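Local atomic coordinates of Kiaa0380 (Homo sapiens, PDB entry 1HTJ), a protein that probably links heterotrimeric G protein signalling to Rho GTPases, as a guanine nucleotide exchange factor that carries an RGS-like domain. Residues Cys65-Val68 and Tyr69-Ser73; Phe88-Lys91 and Asn92-Leu95; Gln135-Asp138 and Tyr139-Arg143; Asp162-Arg165 and Glu166-Ala170; Pro191-Phe194 and Ala195-Tyr199. The protein carries 3 engineered substitutions. All coordinates share one frame; numbering follows the deposited sequence.

Interaction 1. Residues Cys65-Val68 and Tyr69-Ser73; sequences CAEV and YQQAS
Tyr69 N and Gln70 N bond back to Cys65 O (2.8 Å) and Ala66 O (3.1 Å) in the final turn of helix 58-69, and Gln70 is where the chain leaves helical torsions. One residue on, Gln71 N makes a weak bond to Val68 O at 3.0 Å, consistent with the helix ending here. Among the side chains, Glu67 bends at chi2 (60°) and brings its carboxylate beside the amide of Gln71. The two flat groups stand almost perpendicular, 78° apart, and Gln71 NE2 gives Glu67 OE2 only a weak bond of 3.3 Å. The same NE2 also lies close to the main-chain Glu67 O, at 2.7 Å, but at an angle too poor for a hydrogen bond. Gln70 takes another course: its CG passes 3.3 Å from Ala66 O, while its NE2 bonds to Arg118 O at the start of helix 118-144. Glu67 also has firmer partners outside the turn, a hydrogen bond from Gln125 to OE1 and a salt bridge from Lys38 to OE2. The chemistry thus implies that Gln71 adds a marginal third contact to a carboxylate probably oriented and charge-balanced chiefly by its neighbours on other helices.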
loop_
_atom_site.group_PDB
_atom_site.type_symbol
_atom_site.label_atom_id
_atom_site.label_comp_id
_atom_site.label_asym_id
_atom_site.label_seq_id
_atom_site.Cartn_x
_atom_site.Cartn_y
_atom_site.Cartn_z
ATOM N N CYS A 65 4.914 2.021 -0.675
ATOM C CA CYS A 65 6.148 1.915 -1.438
ATOM C C CYS A 65 7.185 2.881 -0.873
ATOM O O CYS A 65 8.349 2.526 -0.741
ATOM C CB CYS A 65 5.884 2.180 -2.924
ATOM S SG CYS A 65 5.130 0.765 -3.808
ATOM N N ALA A 66 6.746 4.089 -0.522
ATOM C CA ALA A 66 7.636 5.096 0.061
ATOM C C ALA A 66 8.148 4.555 1.386
ATOM O O ALA A 66 9.291 4.789 1.768
ATOM C CB ALA A 66 6.893 6.406 0.287
ATOM N N GLU A 67 7.287 3.821 2.079
ATOM C CA GLU A 67 7.635 3.211 3.350
ATOM C C GLU A 67 8.758 2.189 3.115
ATOM O O GLU A 67 9.749 2.172 3.846
ATOM C CB GLU A 67 6.399 2.536 3.941
ATOM C CG GLU A 67 6.493 2.202 5.416
ATOM C CD GLU A 67 6.715 3.424 6.298
ATOM O OE1 GLU A 67 6.451 4.568 5.848
ATOM O OE2 GLU A 67 7.145 3.225 7.458
ATOM N N VAL A 68 8.617 1.352 2.091
ATOM C CA VAL A 68 9.656 0.368 1.786
ATOM C C VAL A 68 10.953 1.066 1.385
ATOM O O VAL A 68 12.043 0.646 1.783
ATOM C CB VAL A 68 9.266 -0.553 0.617
ATOM C CG1 VAL A 68 10.428 -1.475 0.277
ATOM C CG2 VAL A 68 8.019 -1.358 0.980
ATOM N N TYR A 69 10.823 2.125 0.586
ATOM C CA TYR A 69 11.977 2.881 0.114
ATOM C C TYR A 69 12.872 3.360 1.258
ATOM O O TYR A 69 14.088 3.200 1.217
ATOM C CB TYR A 69 11.521 4.099 -0.686
ATOM C CG TYR A 69 12.665 4.960 -1.186
ATOM C CD1 TYR A 69 13.279 4.694 -2.410
ATOM C CD2 TYR A 69 13.139 6.038 -0.429
ATOM C CE1 TYR A 69 14.329 5.479 -2.872
ATOM C CE2 TYR A 69 14.191 6.828 -0.882
ATOM C CZ TYR A 69 14.778 6.541 -2.106
ATOM O OH TYR A 69 15.808 7.317 -2.568
ATOM N N GLN A 70 12.252 3.954 2.269
ATOM C CA GLN A 70 12.965 4.485 3.419
ATOM C C GLN A 70 13.542 3.414 4.325
ATOM O O GLN A 70 13.850 3.689 5.478
ATOM C CB GLN A 70 12.032 5.367 4.237
ATOM C CG GLN A 70 11.493 6.547 3.471
ATOM C CD GLN A 70 10.463 7.306 4.263
ATOM O OE1 GLN A 70 9.490 6.729 4.746
ATOM N NE2 GLN A 70 10.666 8.607 4.404
ATOM N N GLN A 71 13.702 2.202 3.808
ATOM C CA GLN A 71 14.230 1.103 4.606
ATOM C C GLN A 71 14.966 0.112 3.714
ATOM O O GLN A 71 15.285 -1.004 4.133
ATOM C CB GLN A 71 13.075 0.397 5.324
ATOM C CG GLN A 71 12.307 1.291 6.296
ATOM C CD GLN A 71 10.869 0.836 6.534
ATOM O OE1 GLN A 71 10.604 -0.354 6.747
ATOM N NE2 GLN A 71 9.932 1.788 6.508
ATOM N N ALA A 72 15.236 0.527 2.481
ATOM C CA ALA A 72 15.918 -0.332 1.519
ATOM C C ALA A 72 17.417 -0.046 1.450
ATOM O O ALA A 72 17.871 1.030 1.854
ATOM C CB ALA A 72 15.289 -0.153 0.137
ATOM N N SER A 73 18.180 -1.014 0.941
ATOM C CA SER A 73 19.625 -0.837 0.805
ATOM C C SER A 73 19.850 0.230 -0.259
ATOM O O SER A 73 19.310 0.127 -1.359
ATOM C CB SER A 73 20.304 -2.148 0.380
ATOM O OG SER A 73 19.848 -2.589 -0.887
#

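Interaction 2. Residues Phe88-Lys91 and Asn92-Leu95; sequences FLEK and NAPL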
loop_
_atom_site.group_PDB
_atom_site.type_symbol
_atom_site.label_atom_id
_atom_site.label_comp_id
_atom_site.label_asym_id
_atom_site.label_seq_id
_atom_site.Cartn_x
_atom_site.Cartn_y
_atom_site.Cartn_z
ATOM N N PHE A 88 3.692 6.526 -9.526
ATOM C CA PHE A 88 2.880 7.454 -8.751
ATOM C C PHE A 88 3.039 8.950 -8.943
ATOM O O PHE A 88 2.073 9.686 -8.790
ATOM C CB PHE A 88 3.090 7.194 -7.250
ATOM C CG PHE A 88 2.931 5.755 -6.844
ATOM C CD1 PHE A 88 4.041 4.947 -6.668
ATOM C CD2 PHE A 88 1.663 5.218 -6.615
ATOM C CE1 PHE A 88 3.899 3.629 -6.269
ATOM C CE2 PHE A 88 1.509 3.898 -6.217
ATOM C CZ PHE A 88 2.628 3.098 -6.042
ATOM N N LEU A 89 4.234 9.410 -9.284
ATOM C CA LEU A 89 4.440 10.843 -9.330
ATOM C C LEU A 89 4.669 11.596 -10.611
ATOM O O LEU A 89 4.497 12.815 -10.638
ATOM C CB LEU A 89 5.565 11.198 -8.357
ATOM C CG LEU A 89 5.429 10.595 -6.959
ATOM C CD1 LEU A 89 6.702 10.844 -6.171
ATOM C CD2 LEU A 89 4.210 11.188 -6.258
ATOM N N GLU A 90 5.059 10.915 -11.675
ATOM C CA GLU A 90 5.309 11.645 -12.899
ATOM C C GLU A 90 4.009 12.069 -13.585
ATOM O O GLU A 90 2.941 11.512 -13.324
ATOM C CB GLU A 90 6.211 10.824 -13.824
ATOM C CG GLU A 90 5.531 9.747 -14.612
ATOM C CD GLU A 90 5.170 10.221 -15.997
ATOM O OE1 GLU A 90 6.063 10.779 -16.664
ATOM O OE2 GLU A 90 4.008 10.036 -16.420
ATOM N N LYS A 91 4.124 13.086 -14.435
ATOM C CA LYS A 91 3.004 13.658 -15.180
ATOM C C LYS A 91 1.847 12.723 -15.520
ATOM O O LYS A 91 0.685 13.040 -15.262
ATOM C CB LYS A 91 3.513 14.287 -16.494
ATOM C CG LYS A 91 3.608 15.808 -16.452
ATOM C CD LYS A 91 2.234 16.437 -16.171
ATOM C CE LYS A 91 2.347 17.918 -15.795
ATOM N NZ LYS A 91 3.165 18.708 -16.763
ATOM N N ASN A 92 2.167 11.584 -16.120
ATOM C CA ASN A 92 1.142 10.643 -16.539
ATOM C C ASN A 92 1.219 9.312 -15.820
ATOM O O ASN A 92 0.978 8.270 -16.416
ATOM C CB ASN A 92 1.258 10.420 -18.044
ATOM C CG ASN A 92 1.135 11.710 -18.829
ATOM O OD1 ASN A 92 0.168 12.456 -18.661
ATOM N ND2 ASN A 92 2.115 11.982 -19.697
ATOM N N ALA A 93 1.548 9.356 -14.536
ATOM C CA ALA A 93 1.660 8.153 -13.741
ATOM C C ALA A 93 0.297 7.466 -13.671
ATOM O O ALA A 93 -0.730 8.122 -13.518
ATOM C CB ALA A 93 2.147 8.502 -12.353
ATOM N N PRO A 94 0.270 6.132 -13.805
ATOM C CA PRO A 94 -1.002 5.392 -13.746
ATOM C C PRO A 94 -1.701 5.444 -12.380
ATOM O O PRO A 94 -2.926 5.470 -12.308
ATOM C CB PRO A 94 -0.599 3.974 -14.151
ATOM C CG PRO A 94 0.837 3.889 -13.708
ATOM C CD PRO A 94 1.398 5.232 -14.109
ATOM N N LEU A 95 -0.919 5.445 -11.304
ATOM C CA LEU A 95 -1.469 5.509 -9.947
ATOM C C LEU A 95 -1.035 6.837 -9.337
ATOM O O LEU A 95 -0.469 6.905 -8.236
ATOM C CB LEU A 95 -0.944 4.349 -9.105
ATOM C CG LEU A 95 -1.207 2.953 -9.667
ATOM C CD1 LEU A 95 -0.694 1.912 -8.662
ATOM C CD2 LEU A 95 -2.707 2.771 -9.945
#
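Phe88 lays one edge of its ring along Leu95, the two side chains side by side and pointing the same way. Phe88 CD2 meets Leu95 CB at 3.7 Å, and CE2 reaches Leu95 CD1 at 3.8 Å. Near the plane of the ring, Leu95 O approaches the same edge, 3.2 Å from Phe88 CD2, and also receives a CA-H...O contact from Phe88 CA. Between these two residues the chain doubles back through a beta turn, closed by Ala93 N bonding to Glu90 O at 2.8 Å. That donor stands above the carbonyl plane, 47° out of it, and Ala93 CB tucks in 3.6 Å from Phe88 C. Glu90 folds its own side chain over the turn: with chi1 at 80°, CG sits between the backbone N and the carbonyl carbon, and OE2 comes round to Asn92 N. The modelled bond of 2.4 Å is very short, so its exact length is doubtful. Were Glu90 an alanine, Asn92 N would probably lose the carboxylate that lies over it and the turn be less firmly held. The turn follows helix 76-89, its mouth held by backbone bonds of Phe88 with Val97 and Leu95 with Ile87. Behind it, Phe88 and Leu95 pack on helix 58-69 through Leu61 and on helix 186-202 through Ala195 and Met192.

Interaction 3. Residues Gln135-Asp138 and Tyr139-Arg143; sequences QIHD and YRTKR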
loop_
_atom_site.group_PDB
_atom_site.type_symbol
_atom_site.label_atom_id
_atom_site.label_comp_id
_atom_site.label_asym_id
_atom_site.label_seq_id
_atom_site.Cartn_x
_atom_site.Cartn_y
_atom_site.Cartn_z
ATOM N N GLN A 135 -10.235 6.866 3.423
ATOM C CA GLN A 135 -10.466 5.488 3.012
ATOM C C GLN A 135 -10.540 4.593 4.251
ATOM O O GLN A 135 -11.324 3.644 4.296
ATOM C CB GLN A 135 -9.347 5.009 2.081
ATOM C CG GLN A 135 -9.259 5.794 0.753
ATOM C CD GLN A 135 -8.199 5.247 -0.185
ATOM O OE1 GLN A 135 -7.298 4.525 0.243
ATOM N NE2 GLN A 135 -8.289 5.600 -1.465
ATOM N N ILE A 136 -9.719 4.890 5.254
ATOM C CA ILE A 136 -9.746 4.114 6.485
ATOM C C ILE A 136 -11.140 4.243 7.122
ATOM O O ILE A 136 -11.709 3.262 7.595
ATOM C CB ILE A 136 -8.641 4.578 7.471
ATOM C CG1 ILE A 136 -7.348 3.817 7.159
ATOM C CG2 ILE A 136 -9.078 4.345 8.925
ATOM C CD1 ILE A 136 -6.144 4.234 7.981
ATOM N N HIS A 137 -11.691 5.450 7.103
ATOM C CA HIS A 137 -13.023 5.690 7.648
ATOM C C HIS A 137 -14.049 4.877 6.842
ATOM O O HIS A 137 -14.925 4.202 7.394
ATOM C CB HIS A 137 -13.362 7.193 7.562
ATOM C CG HIS A 137 -14.835 7.481 7.551
ATOM N ND1 HIS A 137 -15.637 7.324 8.667
ATOM C CD2 HIS A 137 -15.666 7.828 6.536
ATOM C CE1 HIS A 137 -16.897 7.554 8.336
ATOM N NE2 HIS A 137 -16.942 7.861 7.050
ATOM N N ASP A 138 -13.928 4.954 5.523
ATOM C CA ASP A 138 -14.835 4.246 4.646
ATOM C C ASP A 138 -14.855 2.759 4.920
ATOM O O ASP A 138 -15.920 2.151 4.962
ATOM C CB ASP A 138 -14.463 4.498 3.197
ATOM C CG ASP A 138 -14.714 5.909 2.795
ATOM O OD1 ASP A 138 -15.748 6.465 3.239
ATOM O OD2 ASP A 138 -13.893 6.461 2.035
ATOM N N TYR A 139 -13.679 2.172 5.110
ATOM C CA TYR A 139 -13.636 0.752 5.377
ATOM C C TYR A 139 -14.268 0.414 6.724
ATOM O O TYR A 139 -14.939 -0.609 6.847
ATOM C CB TYR A 139 -12.215 0.188 5.328
ATOM C CG TYR A 139 -12.257 -1.316 5.476
ATOM C CD1 TYR A 139 -13.015 -2.087 4.591
ATOM C CD2 TYR A 139 -11.665 -1.959 6.571
ATOM C CE1 TYR A 139 -13.203 -3.447 4.790
ATOM C CE2 TYR A 139 -11.847 -3.337 6.785
ATOM C CZ TYR A 139 -12.629 -4.065 5.888
ATOM O OH TYR A 139 -12.901 -5.394 6.116
ATOM N N ARG A 140 -14.059 1.264 7.728
ATOM C CA ARG A 140 -14.651 1.002 9.041
ATOM C C ARG A 140 -16.169 1.034 8.918
ATOM O O ARG A 140 -16.872 0.321 9.617
ATOM C CB ARG A 140 -14.168 2.023 10.078
ATOM C CG ARG A 140 -12.776 1.675 10.660
ATOM C CD ARG A 140 -11.777 2.837 10.557
ATOM N NE ARG A 140 -11.966 3.844 11.600
ATOM C CZ ARG A 140 -11.845 3.580 12.900
ATOM N NH1 ARG A 140 -11.536 2.343 13.290
ATOM N NH2 ARG A 140 -12.037 4.537 13.810
ATOM N N THR A 141 -16.673 1.862 8.014
ATOM C CA THR A 141 -18.103 1.937 7.794
ATOM C C THR A 141 -18.567 0.579 7.261
ATOM O O THR A 141 -19.590 0.065 7.694
ATOM C CB THR A 141 -18.446 3.055 6.784
ATOM O OG1 THR A 141 -18.129 4.326 7.365
ATOM C CG2 THR A 141 -19.921 3.008 6.403
ATOM N N LYS A 142 -17.807 0.002 6.326
ATOM C CA LYS A 142 -18.136 -1.318 5.758
ATOM C C LYS A 142 -18.199 -2.358 6.881
ATOM O O LYS A 142 -19.056 -3.247 6.867
ATOM C CB LYS A 142 -17.078 -1.762 4.736
ATOM C CG LYS A 142 -16.992 -0.892 3.493
ATOM C CD LYS A 142 -18.110 -1.217 2.544
ATOM C CE LYS A 142 -18.205 -0.224 1.402
ATOM N NZ LYS A 142 -19.250 -0.689 0.416
ATOM N N ARG A 143 -17.287 -2.246 7.847
ATOM C CA ARG A 143 -17.264 -3.173 8.979
ATOM C C ARG A 143 -18.552 -2.985 9.817
ATOM O O ARG A 143 -19.257 -3.950 10.139
ATOM C CB ARG A 143 -16.017 -2.937 9.844
ATOM C CG ARG A 143 -14.705 -3.003 9.060
ATOM C CD ARG A 143 -13.454 -3.001 9.947
ATOM N NE ARG A 143 -13.216 -4.300 10.574
ATOM C CZ ARG A 143 -13.104 -4.493 11.889
ATOM N NH1 ARG A 143 -13.198 -3.471 12.728
ATOM N NH2 ARG A 143 -12.940 -5.715 12.373
#
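Ile136 and Arg140 meet one turn apart on helix 118-144, a long helix of the all-helical RGS-like domain, and they form the close-packed side of this contact. The methyl CG2 of Ile136 lies 3.5 Å from Arg140 CD, as the two side chains cross at a slant. Bends at chi2 (127°) and chi3 (80°) fold the arginine back over its own helix, so that CD also comes within 3.0 Å of Ile136 O, the carbonyl that accepts Arg140 N. The edge of the guanidinium then faces His137 CA. A serine in place of Arg140, lacking CD and the guanidinium, would probably leave Ile136 CG2 without its cover on this flank. Tight packing continues at Tyr139, whose ring meets Phe31 edge to face and also touches the ring of Tyr50, and whose OH is hydrogen-bonded to Glu153. Ile136 itself rests on Phe47 of helix 41-54.

The solvent side, carried by His137 and Thr141, is looser. His137 is exposed, and its ring has Thr141 OG1 over one face, 3.5 Å above the plane and displaced toward the rim; the nearest ring atom to OG1 is CE1. Neither ring nitrogen approaches that hydroxyl as closely. What ties Thr141 down is the backbone: His137 O accepts both Thr141 N, at 3.0 Å, and Thr141 OG1, at 3.2 Å, the hydroxyl standing 40° out of the carbonyl plane.

Interaction 4. Residues Asp162-Arg165 and Glu166-Ala170; sequences DPLR and ERQVA
Gln168 has CG anti to its carbonyl carbon (chi1 -72°) and Arg165 has CG anti to its backbone N (chi1 -168°), torsions that bring the two side chains together at an angle on the outer face of a capped helix start. The motif is the N-cap of helix 163-182 in the RGS-like domain. Asp162 holds the cap position: its OD2 accepts Leu164 N at 3.1 Å in an Asx turn, with the N-H arriving from above the carboxylate plane. Pro163 takes the first helical position, where the lack of an N-H costs nothing. The regular bonds begin with Glu166 N to Asp162 O at 3.2 Å, so both the side chain and the carbonyl of Asp162 serve the first turn.

Along the exposed flank, the extended Gln168 runs back over Leu164, with its CG 3.2 Å from Leu164 O and its OE1 4.0 Å from Leu164 CG. That OE1 also lies toward the edge of the Arg165 guanidinium, the amide and guanidinium planes 36° apart, yet its nearest arginine side-chain atom is CD, at 4.1 Å. Arg165 instead turns NE to Asp158 O and into a salt bridge with Asp160, tying the first turn to the preceding loop. Glu166 leads off the other way to a salt bridge with Arg40. On the buried side, Val169 packs against helix 41-54 at Ala42, and its N bonds to Arg165 O at 2.9 Å while its CG2 passes 3.4 Å from that same oxygen.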
loop_
_atom_site.group_PDB
_atom_site.type_symbol
_atom_site.label_atom_id
_atom_site.label_comp_id
_atom_site.label_asym_id
_atom_site.label_seq_id
_atom_site.Cartn_x
_atom_site.Cartn_y
_atom_site.Cartn_z
ATOM N N ASP A 162 0.294 -16.282 16.868
ATOM C CA ASP A 162 1.406 -16.995 16.242
ATOM C C ASP A 162 1.765 -16.399 14.869
ATOM O O ASP A 162 0.961 -16.439 13.938
ATOM C CB ASP A 162 1.010 -18.470 16.091
ATOM C CG ASP A 162 2.099 -19.321 15.475
ATOM O OD1 ASP A 162 1.821 -20.509 15.205
ATOM O OD2 ASP A 162 3.226 -18.815 15.264
ATOM N N PRO A 163 2.985 -15.843 14.727
ATOM C CA PRO A 163 3.438 -15.243 13.463
ATOM C C PRO A 163 3.235 -16.144 12.241
ATOM O O PRO A 163 2.975 -15.657 11.142
ATOM C CB PRO A 163 4.913 -14.948 13.734
ATOM C CG PRO A 163 4.920 -14.635 15.195
ATOM C CD PRO A 163 4.027 -15.723 15.762
ATOM N N LEU A 164 3.357 -17.453 12.435
ATOM C CA LEU A 164 3.171 -18.402 11.342
ATOM C C LEU A 164 1.747 -18.287 10.817
ATOM O O LEU A 164 1.495 -18.369 9.611
ATOM C CB LEU A 164 3.404 -19.833 11.825
ATOM C CG LEU A 164 3.134 -20.912 10.776
ATOM C CD1 LEU A 164 4.177 -20.831 9.679
ATOM C CD2 LEU A 164 3.152 -22.276 11.428
ATOM N N ARG A 165 0.821 -18.106 11.749
ATOM C CA ARG A 165 -0.584 -17.978 11.419
ATOM C C ARG A 165 -0.827 -16.689 10.640
ATOM O O ARG A 165 -1.508 -16.687 9.618
ATOM C CB ARG A 165 -1.412 -17.961 12.701
ATOM C CG ARG A 165 -2.894 -18.114 12.473
ATOM C CD ARG A 165 -3.189 -19.466 11.855
ATOM N NE ARG A 165 -4.277 -20.139 12.555
ATOM C CZ ARG A 165 -4.680 -21.378 12.296
ATOM N NH1 ARG A 165 -4.083 -22.086 11.346
ATOM N NH2 ARG A 165 -5.681 -21.907 12.988
ATOM N N GLU A 166 -0.256 -15.597 11.131
ATOM C CA GLU A 166 -0.439 -14.310 10.494
ATOM C C GLU A 166 0.094 -14.279 9.078
ATOM O O GLU A 166 -0.460 -13.592 8.216
ATOM C CB GLU A 166 0.223 -13.210 11.314
ATOM C CG GLU A 166 -0.089 -11.828 10.786
ATOM C CD GLU A 166 0.277 -10.739 11.760
ATOM O OE1 GLU A 166 1.457 -10.674 12.151
ATOM O OE2 GLU A 166 -0.613 -9.950 12.132
ATOM N N ARG A 167 1.175 -15.008 8.835
ATOM C CA ARG A 167 1.743 -15.045 7.502
ATOM C C ARG A 167 0.781 -15.792 6.599
ATOM O O ARG A 167 0.582 -15.426 5.445
ATOM C CB ARG A 167 3.110 -15.736 7.508
ATOM C CG ARG A 167 3.495 -16.321 6.165
ATOM C CD ARG A 167 4.974 -16.140 5.844
ATOM N NE ARG A 167 5.333 -16.890 4.637
ATOM C CZ ARG A 167 6.342 -16.584 3.829
ATOM N NH1 ARG A 167 7.112 -15.535 4.093
ATOM N NH2 ARG A 167 6.564 -17.314 2.741
ATOM N N GLN A 168 0.174 -16.835 7.143
ATOM C CA GLN A 168 -0.766 -17.638 6.382
ATOM C C GLN A 168 -2.046 -16.884 6.039
ATOM O O GLN A 168 -2.569 -17.021 4.939
ATOM C CB GLN A 168 -1.093 -18.916 7.149
ATOM C CG GLN A 168 0.063 -19.899 7.175
ATOM C CD GLN A 168 -0.235 -21.126 8.012
ATOM O OE1 GLN A 168 -0.498 -21.019 9.218
ATOM N NE2 GLN A 168 -0.198 -22.302 7.383
ATOM N N VAL A 169 -2.549 -16.094 6.979
ATOM C CA VAL A 169 -3.761 -15.326 6.737
ATOM C C VAL A 169 -3.452 -14.204 5.747
ATOM O O VAL A 169 -4.226 -13.955 4.824
ATOM C CB VAL A 169 -4.315 -14.705 8.039
ATOM C CG1 VAL A 169 -5.491 -13.782 7.716
ATOM C CG2 VAL A 169 -4.759 -15.810 8.999
ATOM N N ALA A 170 -2.309 -13.550 5.936
ATOM C CA ALA A 170 -1.909 -12.456 5.061
ATOM C C ALA A 170 -1.751 -12.963 3.640
ATOM O O ALA A 170 -2.145 -12.306 2.681
ATOM C CB ALA A 170 -0.608 -11.855 5.532
#

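Interaction 5. Residues Pro191-Phe194 and Ala195-Tyr199; sequences PMDF and ALNTY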
loop_
_atom_site.group_PDB
_atom_site.type_symbol
_atom_site.label_atom_id
_atom_site.label_comp_id
_atom_site.label_asym_id
_atom_site.label_seq_id
_atom_site.Cartn_x
_atom_site.Cartn_y
_atom_site.Cartn_z
ATOM N N PRO A 191 1.024 -1.989 -12.481
ATOM C CA PRO A 191 1.625 -1.132 -11.447
ATOM C C PRO A 191 1.121 -1.446 -10.035
ATOM O O PRO A 191 1.894 -1.428 -9.074
ATOM C CB PRO A 191 1.290 0.292 -11.918
ATOM C CG PRO A 191 0.053 0.110 -12.770
ATOM C CD PRO A 191 0.390 -1.175 -13.532
HETATM N N MSE A 192 -0.167 -1.744 -9.905
HETATM C CA MSE A 192 -0.735 -2.090 -8.604
HETATM C C MSE A 192 -0.079 -3.387 -8.093
HETATM O O MSE A 192 0.228 -3.533 -6.916
HETATM C CB MSE A 192 -2.252 -2.301 -8.732
HETATM C CG MSE A 192 -3.064 -1.036 -9.050
HETATM SE SE MSE A 192 -4.917 -1.462 -9.516
HETATM C CE MSE A 192 -5.582 -2.090 -7.810
ATOM N N ASP A 193 0.125 -4.337 -8.988
ATOM C CA ASP A 193 0.738 -5.599 -8.609
ATOM C C ASP A 193 2.188 -5.343 -8.177
ATOM O O ASP A 193 2.662 -5.907 -7.190
ATOM C CB ASP A 193 0.696 -6.573 -9.790
ATOM C CG ASP A 193 1.247 -7.940 -9.438
ATOM O OD1 ASP A 193 0.561 -8.735 -8.768
ATOM O OD2 ASP A 193 2.396 -8.217 -9.821
ATOM N N PHE A 194 2.888 -4.483 -8.912
ATOM C CA PHE A 194 4.265 -4.174 -8.561
ATOM C C PHE A 194 4.331 -3.540 -7.171
ATOM O O PHE A 194 5.123 -3.954 -6.330
ATOM C CB PHE A 194 4.870 -3.201 -9.561
ATOM C CG PHE A 194 6.273 -2.809 -9.232
ATOM C CD1 PHE A 194 7.348 -3.512 -9.761
ATOM C CD2 PHE A 194 6.527 -1.749 -8.367
ATOM C CE1 PHE A 194 8.666 -3.164 -9.433
ATOM C CE2 PHE A 194 7.837 -1.396 -8.035
ATOM C CZ PHE A 194 8.904 -2.108 -8.574
ATOM N N ALA A 195 3.498 -2.529 -6.940
ATOM C CA ALA A 195 3.482 -1.821 -5.656
ATOM C C ALA A 195 3.116 -2.755 -4.503
ATOM O O ALA A 195 3.774 -2.785 -3.458
ATOM C CB ALA A 195 2.507 -0.655 -5.722
ATOM N N LEU A 196 2.052 -3.519 -4.707
ATOM C CA LEU A 196 1.579 -4.465 -3.708
ATOM C C LEU A 196 2.674 -5.457 -3.335
ATOM O O LEU A 196 2.964 -5.671 -2.152
ATOM C CB LEU A 196 0.364 -5.235 -4.240
ATOM C CG LEU A 196 -0.225 -6.301 -3.306
ATOM C CD1 LEU A 196 -0.696 -5.664 -1.991
ATOM C CD2 LEU A 196 -1.394 -6.981 -4.012
ATOM N N ASN A 197 3.278 -6.071 -4.347
ATOM C CA ASN A 197 4.320 -7.051 -4.084
ATOM C C ASN A 197 5.579 -6.433 -3.470
ATOM O O ASN A 197 6.270 -7.078 -2.702
ATOM C CB ASN A 197 4.655 -7.811 -5.368
ATOM C CG ASN A 197 3.521 -8.711 -5.807
ATOM O OD1 ASN A 197 2.918 -9.399 -4.983
ATOM N ND2 ASN A 197 3.221 -8.715 -7.107
ATOM N N THR A 198 5.864 -5.179 -3.799
ATOM C CA THR A 198 7.024 -4.511 -3.236
ATOM C C THR A 198 6.908 -4.462 -1.718
ATOM O O THR A 198 7.873 -4.711 -0.997
ATOM C CB THR A 198 7.130 -3.084 -3.763
ATOM O OG1 THR A 198 7.478 -3.126 -5.146
ATOM C CG2 THR A 198 8.161 -2.295 -2.988
ATOM N N TYR A 199 5.715 -4.133 -1.236
ATOM C CA TYR A 199 5.488 -4.045 0.193
ATOM C C TYR A 199 5.403 -5.405 0.845
ATOM O O TYR A 199 6.080 -5.672 1.836
ATOM C CB TYR A 199 4.190 -3.313 0.515
ATOM C CG TYR A 199 4.120 -2.994 1.987
ATOM C CD1 TYR A 199 4.883 -1.951 2.521
ATOM C CD2 TYR A 199 3.356 -3.771 2.860
ATOM C CE1 TYR A 199 4.890 -1.687 3.882
ATOM C CE2 TYR A 199 3.353 -3.520 4.231
ATOM C CZ TYR A 199 4.121 -2.473 4.735
ATOM O OH TYR A 199 4.110 -2.177 6.082
#
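Phe194 can be followed outward from CB, which sits 3.0 Å from Ala195 N, the next backbone nitrogen. With CG anti to the backbone N (chi1 178°), the ring is carried past Ala195 N toward the following turn, where one face receives Thr198 OG1. Of the ring atoms CD2 is 3.6 Å from that hydroxyl oxygen, CE2 is nearest at 3.4 Å, and CZ is 3.8 Å away. Farther out, the ring touches Asp83 and Ile87 of helix 76-89.

The hydroxyl over the ring is also bonded to the carbonyl of the same residue, which probably helps to keep it there. Thr198 OG1 donates to Phe194 O at 2.8 Å, while Thr198 N reaches that oxygen from the opposite face of the carbonyl plane. One acceptor is therefore gripped by two donors from one residue, which is likely to fix the rotation of the threonine.

Next to this pair, Asn197 N bonds back to Asp193 O, and Asn197 ND2 also lies 2.9 Å from Asp193 OD2, at an angle too poor for a hydrogen bond, the carboxylate and amide planes standing 81° apart. The inner face is apolar: the selenomethionine Met192 and Leu196 both pack on Phe52, and Ala195 on Cys65. A hydroxyl returning to the carbonyl four residues back is familiar from alpha helices, and helix 186-202, kinked at Pro191, has it near the centre of the RGS-like helical domain.

From the N terminus the five contacts follow in series, each local, and none nests in or crosses another. Interaction 1 ends helix 58-69, and interaction 2 turns the chain after helix 76-89; they touch where Cys65 SG packs 4.0 Å from Phe88 CE1. Interaction 3 lies far along helix 118-144, and interaction 4 opens helix 163-182; neither touches any other contact of the set, and their own centres are about 23 Å apart. Interaction 5, on helix 186-202, brings the chain back to the first two: Val68 packs on Tyr199, and Pro94 CG lies 4.0 Å from Pro191 CG. Interactions 1, 2 and 5 thus join three helices of one domain.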